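Local coordinates for exopolygalacturonase (Yersinia enterocolitica, PDB 2UVF), which hydrolyses polygalacturonan, the pectin backbone, from the ends of its chains as a family 28 glycoside hydrolase with a beta-helix fold, at residues K121-Y126 against T147-A152; V157-F162 against Q177-S182; S266-G271 against G346-N351; A424-N429 against I451-N456. All coordinates share one frame; numbering follows the deposited sequence.

The four contacts follow one another along the chain without nesting. Interaction 1 pairs the open end of a hairpin in the N-terminal fibronectin type III domain, and its centre lies about 27 to 29 Å from those of the other three. The chain then runs from strand 146-149 to strand 156-158, where interaction 2 joins the first coil of the parallel beta-helix to helix 173-181. Interactions 3 and 4 are neighbouring-coil strand pairs within the family 28 range. Centres lie about 20 Å apart between interactions 2 and 3, about 22 Å between 3 and 4 and about 36 Å between 2 and 4, so the three sample well-separated levels of the helix that carries the digalacturonic acid pocket.

Interaction 1: K121-Y126 against T147-A152; sequences KPETSY and TAKTSA
K121-Y126 meets T147-A152 as the mostly exposed open end of an antiparallel hairpin, where strands 125-134 and 146-149 form one side of a four-stranded sheet in the fibronectin type III domain. Y126 and A148 are joined by two backbone bonds, A148 N to Y126 O at 2.9 Å and Y126 N to A148 O at 3.0 Å. S125 and K149 sit on one face, Y126 and A148 on the other.

Beyond the strands, T150 bonds through its side chain. Its chi1 of 49° sets OG1 between backbone N and carbonyl carbon, facing the type II turn K121-T124. From there OG1 donates to K121 O at 2.7 Å, in the plane of that carbonyl, and accepts from T124 N at 2.8 Å, so one hydroxyl ties both ends of the turn. T150 N returns a longer bond to T124 O.

E123 and K149 run alongside each other in the same direction, yet OE2 and NZ stay 4.7 Å apart, and their closest approach is E123 CG to K149 NZ. T150 CG2 lies at the ring edge of Y126, 4.2 Å from CE2. The hydroxyl of that ring accepts a nearly straight bond from K121 N, 3.2 Å from OH. This tyrosine reaching back over a turn to the backbone ahead of its strand, with L120 packed against it, is the tyrosine corner familiar from fibronectin type III domains.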
loop_
_atom_site.group_PDB
_atom_site.type_symbol
_atom_site.label_atom_id
_atom_site.label_comp_id
_atom_site.label_asym_id
_atom_site.label_seq_id
_atom_site.Cartn_x
_atom_site.Cartn_y
_atom_site.Cartn_z
ATOM N N LYS A 121 -22.744 15.611 -14.368
ATOM C CA LYS A 121 -23.716 14.947 -15.244
ATOM C C LYS A 121 -23.004 13.993 -16.200
ATOM O O LYS A 121 -21.826 14.215 -16.522
ATOM C CB LYS A 121 -24.516 15.987 -16.028
ATOM C CG LYS A 121 -25.569 16.738 -15.199
ATOM C CD LYS A 121 -25.558 18.241 -15.519
ATOM C CE LYS A 121 -25.330 18.515 -17.019
ATOM N NZ LYS A 121 -25.268 19.973 -17.326
ATOM N N PRO A 122 -23.710 12.929 -16.655
ATOM C CA PRO A 122 -23.108 11.884 -17.497
ATOM C C PRO A 122 -22.550 12.423 -18.809
ATOM O O PRO A 122 -23.228 13.189 -19.487
ATOM C CB PRO A 122 -24.287 10.941 -17.788
ATOM C CG PRO A 122 -25.265 11.195 -16.714
ATOM C CD PRO A 122 -25.134 12.653 -16.388
ATOM N N GLU A 123 -21.315 12.053 -19.140
ATOM C CA GLU A 123 -20.759 12.270 -20.489
ATOM C C GLU A 123 -20.331 13.714 -20.823
ATOM O O GLU A 123 -20.134 14.053 -21.994
ATOM C CB GLU A 123 -21.765 11.772 -21.532
ATOM C CG GLU A 123 -21.189 10.863 -22.595
ATOM C CD GLU A 123 -22.177 9.792 -23.016
ATOM O OE1 GLU A 123 -23.262 9.692 -22.386
ATOM O OE2 GLU A 123 -21.860 9.047 -23.966
ATOM N N THR A 124 -20.163 14.549 -19.796
ATOM C CA THR A 124 -19.888 15.986 -19.963
ATOM C C THR A 124 -18.409 16.331 -19.745
ATOM O O THR A 124 -17.776 15.820 -18.818
ATOM C CB THR A 124 -20.767 16.823 -18.979
ATOM O OG1 THR A 124 -22.139 16.422 -19.090
ATOM C CG2 THR A 124 -20.646 18.330 -19.242
ATOM N N SER A 125 -17.863 17.187 -20.607
ATOM C CA SER A 125 -16.509 17.723 -20.426
ATOM C C SER A 125 -16.492 18.857 -19.394
ATOM O O SER A 125 -17.434 19.658 -19.333
ATOM C CB SER A 125 -15.948 18.247 -21.747
ATOM O OG SER A 125 -15.241 17.243 -22.448
ATOM N N TYR A 126 -15.421 18.906 -18.593
ATOM C CA TYR A 126 -15.203 19.966 -17.602
ATOM C C TYR A 126 -13.728 20.331 -17.596
ATOM O O TYR A 126 -12.869 19.450 -17.714
ATOM C CB TYR A 126 -15.609 19.516 -16.199
ATOM C CG TYR A 126 -17.055 19.107 -16.047
ATOM C CD1 TYR A 126 -18.042 20.062 -15.808
ATOM C CD2 TYR A 126 -17.439 17.762 -16.121
ATOM C CE1 TYR A 126 -19.385 19.694 -15.666
ATOM C CE2 TYR A 126 -18.786 17.383 -15.980
ATOM C CZ TYR A 126 -19.749 18.358 -15.752
ATOM O OH TYR A 126 -21.081 18.022 -15.601
ATOM N N THR A 147 -8.857 19.249 -19.161
ATOM C CA THR A 147 -10.234 18.923 -19.491
ATOM C C THR A 147 -10.397 17.438 -19.209
ATOM O O THR A 147 -9.509 16.633 -19.536
ATOM C CB THR A 147 -10.529 19.185 -20.980
ATOM O OG1 THR A 147 -9.655 20.216 -21.464
ATOM C CG2 THR A 147 -11.998 19.574 -21.203
ATOM N N ALA A 148 -11.519 17.080 -18.588
ATOM C CA ALA A 148 -11.831 15.685 -18.326
ATOM C C ALA A 148 -13.323 15.426 -18.470
ATOM O O ALA A 148 -14.162 16.208 -18.004
ATOM C CB ALA A 148 -11.336 15.267 -16.951
ATOM N N LYS A 149 -13.643 14.310 -19.113
ATOM C CA LYS A 149 -15.022 13.954 -19.388
ATOM C C LYS A 149 -15.491 12.819 -18.484
ATOM O O LYS A 149 -14.819 11.791 -18.359
ATOM C CB LYS A 149 -15.177 13.574 -20.872
ATOM C CG LYS A 149 -16.609 13.631 -21.411
ATOM C CD LYS A 149 -16.642 13.538 -22.930
ATOM C CE LYS A 149 -16.545 12.095 -23.429
ATOM N NZ LYS A 149 -17.866 11.397 -23.413
ATOM N N THR A 150 -16.651 13.013 -17.863
ATOM C CA THR A 150 -17.350 11.940 -17.160
ATOM C C THR A 150 -17.670 10.781 -18.119
ATOM O O THR A 150 -17.525 10.909 -19.342
ATOM C CB THR A 150 -18.658 12.445 -16.479
ATOM O OG1 THR A 150 -19.449 13.200 -17.411
ATOM C CG2 THR A 150 -18.338 13.312 -15.254
ATOM N N SER A 151 -18.079 9.649 -17.557
ATOM C CA SER A 151 -18.461 8.491 -18.347
ATOM C C SER A 151 -19.984 8.474 -18.539
ATOM O O SER A 151 -20.707 9.231 -17.884
ATOM C CB SER A 151 -17.969 7.207 -17.668
ATOM O OG SER A 151 -18.738 6.894 -16.513
ATOM N N ALA A 152 -20.465 7.631 -19.448
ATOM C CA ALA A 152 -21.905 7.411 -19.596
ATOM C C ALA A 152 -22.434 6.564 -18.447
ATOM O O ALA A 152 -21.731 5.690 -17.932
ATOM C CB ALA A 152 -22.214 6.742 -20.931
#

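Interaction 2: V157-F162 against Q177-S182; sequences VNVRDF and QQAIDS
The F162 ring has A179 over one face: A179 CA stands 3.8 Å from the ring centroid and 7° off the normal, which defines a CH-pi contact. At the ring edge, in plane, lies N158 O. Q178 approaches the ring obliquely, its CB 3.6 Å from F162 CD1, and the amide plane at its tip is turned 52° from the ring. A chi1 of -64°, with CG anti to the carbonyl carbon, brings the F162 ring onto the helix. S182 also borders the ring, but its hydroxyl is placed too close in the model for its geometry to be trusted.

A179 CB is shared by three side chains, touching F162 CD2, V159 CG1 (3.7 Å) and V157 CG1 (4.0 Å). Helix 173-181 is thereby seated against the first strand of the solenoid, in keeping with the N-terminal helix that caps the parallel beta-helix in pectate lyase-like folds. V189 of strand 187-191 continues this apolar patch, touching both V159 and A179.

Past strand 156-158 the chain bends through an Asx turn, in which R160 N donates to N158 OD1 at 2.7 Å and 166°. R160 takes no part in the contact with the helix; its NH1 bonds Y196 OH.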
loop_
_atom_site.group_PDB
_atom_site.type_symbol
_atom_site.label_atom_id
_atom_site.label_comp_id
_atom_site.label_asym_id
_atom_site.label_seq_id
_atom_site.Cartn_x
_atom_site.Cartn_y
_atom_site.Cartn_z
ATOM N N VAL A 157 -25.948 -3.972 -12.911
ATOM C CA VAL A 157 -26.212 -5.402 -12.768
ATOM C C VAL A 157 -26.208 -5.706 -11.276
ATOM O O VAL A 157 -25.187 -5.544 -10.608
ATOM C CB VAL A 157 -25.136 -6.277 -13.477
ATOM C CG1 VAL A 157 -25.432 -7.754 -13.293
ATOM C CG2 VAL A 157 -25.003 -5.927 -14.962
ATOM N N ASN A 158 -27.344 -6.140 -10.747
ATOM C CA ASN A 158 -27.461 -6.422 -9.321
ATOM C C ASN A 158 -27.355 -7.931 -9.102
ATOM O O ASN A 158 -28.033 -8.697 -9.774
ATOM C CB ASN A 158 -28.778 -5.840 -8.788
ATOM C CG ASN A 158 -28.991 -6.091 -7.296
ATOM O OD1 ASN A 158 -28.465 -7.047 -6.719
ATOM N ND2 ASN A 158 -29.794 -5.234 -6.671
ATOM N N VAL A 159 -26.486 -8.354 -8.183
ATOM C CA VAL A 159 -26.238 -9.793 -7.959
ATOM C C VAL A 159 -27.453 -10.521 -7.377
ATOM O O VAL A 159 -27.506 -11.759 -7.394
ATOM C CB VAL A 159 -24.957 -10.096 -7.080
ATOM C CG1 VAL A 159 -23.695 -9.525 -7.717
ATOM C CG2 VAL A 159 -25.124 -9.623 -5.631
ATOM N N ARG A 160 -28.412 -9.752 -6.858
ATOM C CA ARG A 160 -29.649 -10.313 -6.301
ATOM C C ARG A 160 -30.574 -10.837 -7.401
ATOM O O ARG A 160 -31.346 -11.764 -7.171
ATOM C CB ARG A 160 -30.375 -9.299 -5.417
ATOM C CG ARG A 160 -29.719 -9.105 -4.061
ATOM C CD ARG A 160 -30.595 -8.316 -3.108
ATOM N NE ARG A 160 -31.618 -9.155 -2.481
ATOM C CZ ARG A 160 -31.456 -9.835 -1.342
ATOM N NH1 ARG A 160 -30.303 -9.789 -0.678
ATOM N NH2 ARG A 160 -32.456 -10.566 -0.859
ATOM N N ASP A 161 -30.462 -10.254 -8.596
ATOM C CA ASP A 161 -31.202 -10.694 -9.775
ATOM C C ASP A 161 -30.703 -12.039 -10.317
ATOM O O ASP A 161 -31.331 -12.629 -11.206
ATOM C CB ASP A 161 -31.153 -9.613 -10.868
ATOM C CG ASP A 161 -31.805 -8.307 -10.431
ATOM O OD1 ASP A 161 -32.548 -8.308 -9.427
ATOM O OD2 ASP A 161 -31.577 -7.276 -11.086
ATOM N N PHE A 162 -29.583 -12.521 -9.772
ATOM C CA PHE A 162 -29.029 -13.827 -10.135
ATOM C C PHE A 162 -29.065 -14.807 -8.971
ATOM O O PHE A 162 -28.396 -15.842 -9.008
ATOM C CB PHE A 162 -27.607 -13.691 -10.679
ATOM C CG PHE A 162 -27.522 -12.913 -11.955
ATOM C CD1 PHE A 162 -27.361 -13.570 -13.175
ATOM C CD2 PHE A 162 -27.619 -11.519 -11.944
ATOM C CE1 PHE A 162 -27.287 -12.844 -14.359
ATOM C CE2 PHE A 162 -27.548 -10.790 -13.121
ATOM C CZ PHE A 162 -27.389 -11.452 -14.328
ATOM N N GLN A 177 -20.929 -14.818 -9.633
ATOM C CA GLN A 177 -20.226 -15.152 -10.876
ATOM C C GLN A 177 -21.132 -15.011 -12.089
ATOM O O GLN A 177 -20.715 -14.473 -13.108
ATOM C CB GLN A 177 -19.666 -16.570 -10.816
ATOM C CG GLN A 177 -18.572 -16.818 -11.816
ATOM C CD GLN A 177 -17.302 -16.104 -11.440
ATOM O OE1 GLN A 177 -16.908 -15.130 -12.092
ATOM N NE2 GLN A 177 -16.658 -16.571 -10.367
ATOM N N GLN A 178 -22.368 -15.496 -11.960
ATOM C CA GLN A 178 -23.406 -15.357 -12.981
ATOM C C GLN A 178 -23.561 -13.883 -13.360
ATOM O O GLN A 178 -23.576 -13.540 -14.553
ATOM C CB GLN A 178 -24.734 -15.918 -12.451
ATOM C CG GLN A 178 -25.411 -16.952 -13.329
ATOM C CD GLN A 178 -25.811 -18.192 -12.537
ATOM O OE1 GLN A 178 -25.105 -19.203 -12.567
ATOM N NE2 GLN A 178 -26.929 -18.112 -11.808
ATOM N N ALA A 179 -23.642 -13.018 -12.338
ATOM C CA ALA A 179 -23.781 -11.566 -12.532
ATOM C C ALA A 179 -22.593 -10.925 -13.250
ATOM O O ALA A 179 -22.787 -10.099 -14.141
ATOM C CB ALA A 179 -24.067 -10.855 -11.200
ATOM N N ILE A 180 -21.371 -11.305 -12.865
ATOM C CA ILE A 180 -20.156 -10.828 -13.553
ATOM C C ILE A 180 -20.088 -11.372 -14.982
ATOM O O ILE A 180 -19.680 -10.658 -15.899
ATOM C CB ILE A 180 -18.842 -11.192 -12.794
ATOM C CG1 ILE A 180 -18.813 -10.559 -11.396
ATOM C CG2 ILE A 180 -17.619 -10.746 -13.594
ATOM C CD1 ILE A 180 -17.892 -11.273 -10.413
ATOM N N ASP A 181 -20.478 -12.635 -15.162
ATOM C CA ASP A 181 -20.485 -13.266 -16.487
ATOM C C ASP A 181 -21.431 -12.529 -17.441
ATOM O O ASP A 181 -21.052 -12.204 -18.567
ATOM C CB ASP A 181 -20.858 -14.753 -16.395
ATOM C CG ASP A 181 -19.724 -15.619 -15.878
ATOM O OD1 ASP A 181 -18.542 -15.255 -16.065
ATOM O OD2 ASP A 181 -20.018 -16.683 -15.287
ATOM N N SER A 182 -22.642 -12.241 -16.966
ATOM C CA SER A 182 -23.663 -11.541 -17.755
ATOM C C SER A 182 -23.397 -10.042 -17.847
ATOM O O SER A 182 -24.321 -9.233 -17.710
ATOM C CB SER A 182 -25.052 -11.776 -17.152
ATOM O OG SER A 182 -25.354 -10.810 -16.156
#

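Interaction 3: S266-G271 against G346-N351; sequences SGVIDG and GFTVRN
Strands 268-270 and 348-350 belong to successive coils of the right-handed parallel beta-helix of family 28, and their short axes run 4.7 Å apart with 17° between directions. G267, I269, G271, T348 and R350 carry the ladder: T348 N to G267 O, I269 N to T348 O at 2.7 Å, R350 N to I269 O, and G271 N to R350 O. Strands 215-219 and 371-373 continue the stack beyond each partner.

One face bears I269 and V349. There I269 CD1 sits over the F347 ring, 4.0 Å from its centroid and 27° off the normal, a CH-pi contact. With chi1 at 56°, F347 CG lies between the backbone N and the carbonyl carbon, and the ring reaches back toward I269.

The other face bears V268, T348, D270 and R350. V268 lies beside T348, its CG2 3.9 Å from T348 CB, while its CG1 meets R350 CD at 4.0 Å. At the start of the pairing one water donates to S266 O and G346 O, both at 2.7 Å, and accepts from T348 OG1, bridging the backbones where no strand bond does.

D270 OD2 and R350 NH1 stand 6.1 Å apart and form no ion pair. The extended R350 instead gives NE to Q373 OE1. D270 OD1 accepts from N272 N, and the D270 side chain comes within about 4 Å of a bound nickel ion, too far for direct coordination; together these would probably favour a charged carboxylate despite its burial.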
loop_
_atom_site.group_PDB
_atom_site.type_symbol
_atom_site.label_atom_id
_atom_site.label_comp_id
_atom_site.label_asym_id
_atom_site.label_seq_id
_atom_site.Cartn_x
_atom_site.Cartn_y
_atom_site.Cartn_z
ATOM N N SER A 266 -18.464 1.853 -0.611
ATOM C CA SER A 266 -18.084 1.901 0.792
ATOM C C SER A 266 -18.293 0.596 1.548
ATOM O O SER A 266 -18.160 0.567 2.772
ATOM C CB SER A 266 -18.808 3.051 1.495
ATOM O OG SER A 266 -20.173 2.751 1.689
ATOM N N GLY A 267 -18.601 -0.483 0.825
ATOM C CA GLY A 267 -18.831 -1.799 1.425
ATOM C C GLY A 267 -17.551 -2.477 1.910
ATOM O O GLY A 267 -16.438 -1.953 1.714
ATOM N N VAL A 268 -17.721 -3.653 2.522
ATOM C CA VAL A 268 -16.647 -4.410 3.164
ATOM C C VAL A 268 -16.326 -5.685 2.368
ATOM O O VAL A 268 -17.230 -6.346 1.829
ATOM C CB VAL A 268 -17.042 -4.758 4.627
ATOM C CG1 VAL A 268 -16.064 -5.754 5.288
ATOM C CG2 VAL A 268 -17.194 -3.480 5.467
ATOM N N ILE A 269 -15.034 -6.000 2.269
ATOM C CA ILE A 269 -14.582 -7.310 1.793
ATOM C C ILE A 269 -13.904 -8.018 2.952
ATOM O O ILE A 269 -12.854 -7.571 3.442
ATOM C CB ILE A 269 -13.605 -7.236 0.595
ATOM C CG1 ILE A 269 -14.146 -6.301 -0.503
ATOM C CG2 ILE A 269 -13.363 -8.651 0.058
ATOM C CD1 ILE A 269 -13.140 -5.897 -1.586
ATOM N N ASP A 270 -14.517 -9.122 3.372
ATOM C CA ASP A 270 -14.100 -9.861 4.540
ATOM C C ASP A 270 -13.607 -11.258 4.127
ATOM O O ASP A 270 -14.355 -12.032 3.562
ATOM C CB ASP A 270 -15.246 -9.934 5.554
ATOM C CG ASP A 270 -14.808 -10.497 6.874
ATOM O OD1 ASP A 270 -13.775 -11.185 6.927
ATOM O OD2 ASP A 270 -15.497 -10.271 7.872
ATOM N N GLY A 271 -12.335 -11.550 4.397
ATOM C CA GLY A 271 -11.701 -12.771 3.891
ATOM C C GLY A 271 -11.980 -14.058 4.650
ATOM O O GLY A 271 -11.725 -15.146 4.126
ATOM N N GLY A 346 -12.861 3.337 -1.872
ATOM C CA GLY A 346 -13.903 3.337 -0.821
ATOM C C GLY A 346 -14.052 2.130 0.089
ATOM O O GLY A 346 -14.563 2.248 1.225
ATOM N N PHE A 347 -13.642 0.961 -0.399
ATOM C CA PHE A 347 -13.983 -0.266 0.310
ATOM C C PHE A 347 -13.121 -0.521 1.521
ATOM O O PHE A 347 -12.000 -0.024 1.606
ATOM C CB PHE A 347 -14.104 -1.515 -0.612
ATOM C CG PHE A 347 -12.888 -1.829 -1.456
ATOM C CD1 PHE A 347 -11.835 -2.596 -0.938
ATOM C CD2 PHE A 347 -12.830 -1.439 -2.793
ATOM C CE1 PHE A 347 -10.729 -2.921 -1.719
ATOM C CE2 PHE A 347 -11.721 -1.760 -3.590
ATOM C CZ PHE A 347 -10.668 -2.514 -3.047
ATOM N N THR A 348 -13.681 -1.280 2.462
ATOM C CA THR A 348 -12.983 -1.735 3.661
ATOM C C THR A 348 -12.512 -3.180 3.463
ATOM O O THR A 348 -13.233 -4.010 2.864
ATOM C CB THR A 348 -13.898 -1.562 4.901
ATOM O OG1 THR A 348 -14.134 -0.163 5.076
ATOM C CG2 THR A 348 -13.271 -2.088 6.181
ATOM N N VAL A 349 -11.298 -3.464 3.927
ATOM C CA VAL A 349 -10.711 -4.804 3.881
ATOM C C VAL A 349 -10.597 -5.321 5.303
ATOM O O VAL A 349 -10.001 -4.669 6.183
ATOM C CB VAL A 349 -9.295 -4.833 3.205
ATOM C CG1 VAL A 349 -8.634 -6.240 3.326
ATOM C CG2 VAL A 349 -9.391 -4.497 1.768
ATOM N N ARG A 350 -11.151 -6.503 5.533
ATOM C CA ARG A 350 -11.035 -7.144 6.824
ATOM C C ARG A 350 -10.555 -8.571 6.692
ATOM O O ARG A 350 -10.803 -9.187 5.687
ATOM C CB ARG A 350 -12.384 -7.109 7.517
ATOM C CG ARG A 350 -12.713 -5.706 8.004
ATOM C CD ARG A 350 -13.999 -5.643 8.736
ATOM N NE ARG A 350 -14.147 -4.305 9.266
ATOM C CZ ARG A 350 -15.254 -3.829 9.807
ATOM N NH1 ARG A 350 -16.330 -4.596 9.905
ATOM N NH2 ARG A 350 -15.260 -2.588 10.269
ATOM N N ASN A 351 -9.827 -9.062 7.694
ATOM C CA ASN A 351 -9.671 -10.501 7.929
ATOM C C ASN A 351 -9.197 -11.378 6.729
ATOM O O ASN A 351 -9.878 -12.350 6.385
ATOM C CB ASN A 351 -11.012 -11.043 8.457
ATOM C CG ASN A 351 -10.858 -12.283 9.325
ATOM O OD1 ASN A 351 -11.841 -12.805 9.843
ATOM N ND2 ASN A 351 -9.635 -12.735 9.513
HETATM O O HOH W 1 -15.621 1.274 3.546
#

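Interaction 4: A424-N429 against I451-N456; sequences AWLFNN and ILAENN
N456 and N429 lie side by side with amide planes 8° apart, on adjacent coils where strands 424-427 and 451-454 run parallel. N456 OD1 accepts from N429 N and N429 ND2, each at 3.0 Å and from opposite faces of its amide plane. N456 ND2 donates in turn to L426 O at 2.9 Å. That carbonyl also takes E454 N from the other side, so two donors grip it.

W425 makes the second polar link. With CG anti to the backbone N (chi1 -177°), the indole reaches E454, and NE1 donates to OE2 at 2.9 Å, meeting the carboxylate on its anti side. One indole face carries F427 CE2, 3.4 Å above the ring centre.

On the opposite sheet face the packing is apolar: A424 CB touches I451 CD1 at 3.6 Å, and L426 CD2 touches I451 CG2 at 3.9 Å, with F407 covering all three residues.

Further out, N429 ND2 bonds V393 O and N429 OD1 accepts from N396 N, repeating on the previous coil what N456 does here, and N456 packs on N485 of the next. This is the asparagine ladder of parallel beta-helices. R483 NE forms a salt bridge with E454 OE1, while Q113 NE2, from the fibronectin type III range, bonds OE2. Buried among these donors, E454 is probably ionised, its charge balanced by R483 and stabilised by the N-H groups of W425 and Q113.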
loop_
_atom_site.group_PDB
_atom_site.type_symbol
_atom_site.label_atom_id
_atom_site.label_comp_id
_atom_site.label_asym_id
_atom_site.label_seq_id
_atom_site.Cartn_x
_atom_site.Cartn_y
_atom_site.Cartn_z
ATOM N N ALA A 424 5.862 4.530 -8.272
ATOM C CA ALA A 424 4.848 4.514 -7.197
ATOM C C ALA A 424 4.679 5.900 -6.558
ATOM O O ALA A 424 5.641 6.579 -6.276
ATOM C CB ALA A 424 5.224 3.504 -6.152
ATOM N N TRP A 425 3.454 6.316 -6.313
ATOM C CA TRP A 425 3.266 7.615 -5.689
ATOM C C TRP A 425 2.323 7.433 -4.507
ATOM O O TRP A 425 1.173 7.043 -4.651
ATOM C CB TRP A 425 2.835 8.635 -6.747
ATOM C CG TRP A 425 2.651 10.059 -6.339
ATOM C CD1 TRP A 425 3.229 10.723 -5.296
ATOM C CD2 TRP A 425 1.807 11.001 -7.001
ATOM N NE1 TRP A 425 2.779 12.033 -5.255
ATOM C CE2 TRP A 425 1.917 12.230 -6.306
ATOM C CE3 TRP A 425 0.969 10.928 -8.127
ATOM C CZ2 TRP A 425 1.222 13.374 -6.702
ATOM C CZ3 TRP A 425 0.275 12.072 -8.521
ATOM C CH2 TRP A 425 0.412 13.280 -7.810
ATOM N N LEU A 426 2.856 7.624 -3.314
ATOM C CA LEU A 426 2.080 7.286 -2.107
ATOM C C LEU A 426 1.876 8.549 -1.288
ATOM O O LEU A 426 2.804 9.021 -0.666
ATOM C CB LEU A 426 2.794 6.190 -1.282
ATOM C CG LEU A 426 3.259 4.853 -1.922
ATOM C CD1 LEU A 426 2.192 4.229 -2.835
ATOM C CD2 LEU A 426 4.572 5.005 -2.668
ATOM N N PHE A 427 0.661 9.100 -1.311
ATOM C CA PHE A 427 0.396 10.393 -0.680
ATOM C C PHE A 427 -0.941 10.475 0.075
ATOM O O PHE A 427 -1.873 9.757 -0.236
ATOM C CB PHE A 427 0.560 11.550 -1.700
ATOM C CG PHE A 427 -0.421 11.516 -2.864
ATOM C CD1 PHE A 427 -1.597 12.269 -2.824
ATOM C CD2 PHE A 427 -0.154 10.763 -4.010
ATOM C CE1 PHE A 427 -2.513 12.269 -3.895
ATOM C CE2 PHE A 427 -1.060 10.738 -5.092
ATOM C CZ PHE A 427 -2.239 11.492 -5.032
ATOM N N ASN A 428 -1.012 11.369 1.058
ATOM C CA ASN A 428 -2.235 11.630 1.831
ATOM C C ASN A 428 -2.848 10.384 2.487
ATOM O O ASN A 428 -4.075 10.229 2.541
ATOM C CB ASN A 428 -3.280 12.390 0.988
ATOM C CG ASN A 428 -2.760 13.732 0.464
ATOM O OD1 ASN A 428 -1.759 14.273 0.965
ATOM N ND2 ASN A 428 -3.444 14.275 -0.531
ATOM N N ASN A 429 -1.983 9.496 2.970
ATOM C CA ASN A 429 -2.428 8.271 3.662
ATOM C C ASN A 429 -2.205 8.431 5.113
ATOM O O ASN A 429 -1.309 9.198 5.544
ATOM C CB ASN A 429 -1.663 7.027 3.168
ATOM C CG ASN A 429 -1.845 6.804 1.699
ATOM O OD1 ASN A 429 -2.915 6.440 1.284
ATOM N ND2 ASN A 429 -0.802 7.064 0.893
ATOM N N ILE A 451 10.051 5.512 -6.606
ATOM C CA ILE A 451 9.048 5.467 -5.537
ATOM C C ILE A 451 9.041 6.812 -4.798
ATOM O O ILE A 451 10.072 7.237 -4.274
ATOM C CB ILE A 451 9.367 4.322 -4.491
ATOM C CG1 ILE A 451 9.697 2.956 -5.150
ATOM C CG2 ILE A 451 8.272 4.186 -3.446
ATOM C CD1 ILE A 451 8.591 2.332 -6.058
ATOM N N LEU A 452 7.877 7.467 -4.745
ATOM C CA LEU A 452 7.715 8.729 -3.982
ATOM C C LEU A 452 6.607 8.689 -2.906
ATOM O O LEU A 452 5.419 8.633 -3.221
ATOM C CB LEU A 452 7.548 9.952 -4.928
ATOM C CG LEU A 452 7.284 11.329 -4.283
ATOM C CD1 LEU A 452 8.408 11.756 -3.340
ATOM C CD2 LEU A 452 7.017 12.414 -5.312
ATOM N N ALA A 453 7.013 8.734 -1.637
ATOM C CA ALA A 453 6.074 8.730 -0.506
ATOM C C ALA A 453 6.073 10.099 0.226
ATOM O O ALA A 453 6.983 10.414 1.001
ATOM C CB ALA A 453 6.402 7.569 0.461
ATOM N N GLU A 454 5.039 10.904 -0.027
ATOM C CA GLU A 454 4.984 12.273 0.505
ATOM C C GLU A 454 3.648 12.585 1.123
ATOM O O GLU A 454 2.626 12.100 0.679
ATOM C CB GLU A 454 5.292 13.311 -0.589
ATOM C CG GLU A 454 4.443 13.166 -1.862
ATOM C CD GLU A 454 4.696 14.271 -2.857
ATOM O OE1 GLU A 454 5.540 15.146 -2.559
ATOM O OE2 GLU A 454 4.058 14.263 -3.938
ATOM N N ASN A 455 3.676 13.435 2.137
ATOM C CA ASN A 455 2.469 14.051 2.694
ATOM C C ASN A 455 1.564 12.984 3.303
ATOM O O ASN A 455 0.354 12.944 3.047
ATOM C CB ASN A 455 1.746 14.946 1.656
ATOM C CG ASN A 455 2.530 16.230 1.314
ATOM O OD1 ASN A 455 2.974 16.440 0.171
ATOM N ND2 ASN A 455 2.677 17.096 2.292
ATOM N N ASN A 456 2.195 12.137 4.126
ATOM C CA ASN A 456 1.575 11.023 4.796
ATOM C C ASN A 456 1.784 11.227 6.293
ATOM O O ASN A 456 2.729 11.891 6.731
ATOM C CB ASN A 456 2.206 9.657 4.385
ATOM C CG ASN A 456 2.040 9.317 2.905
ATOM O OD1 ASN A 456 0.956 8.968 2.443
ATOM N ND2 ASN A 456 3.128 9.382 2.166
#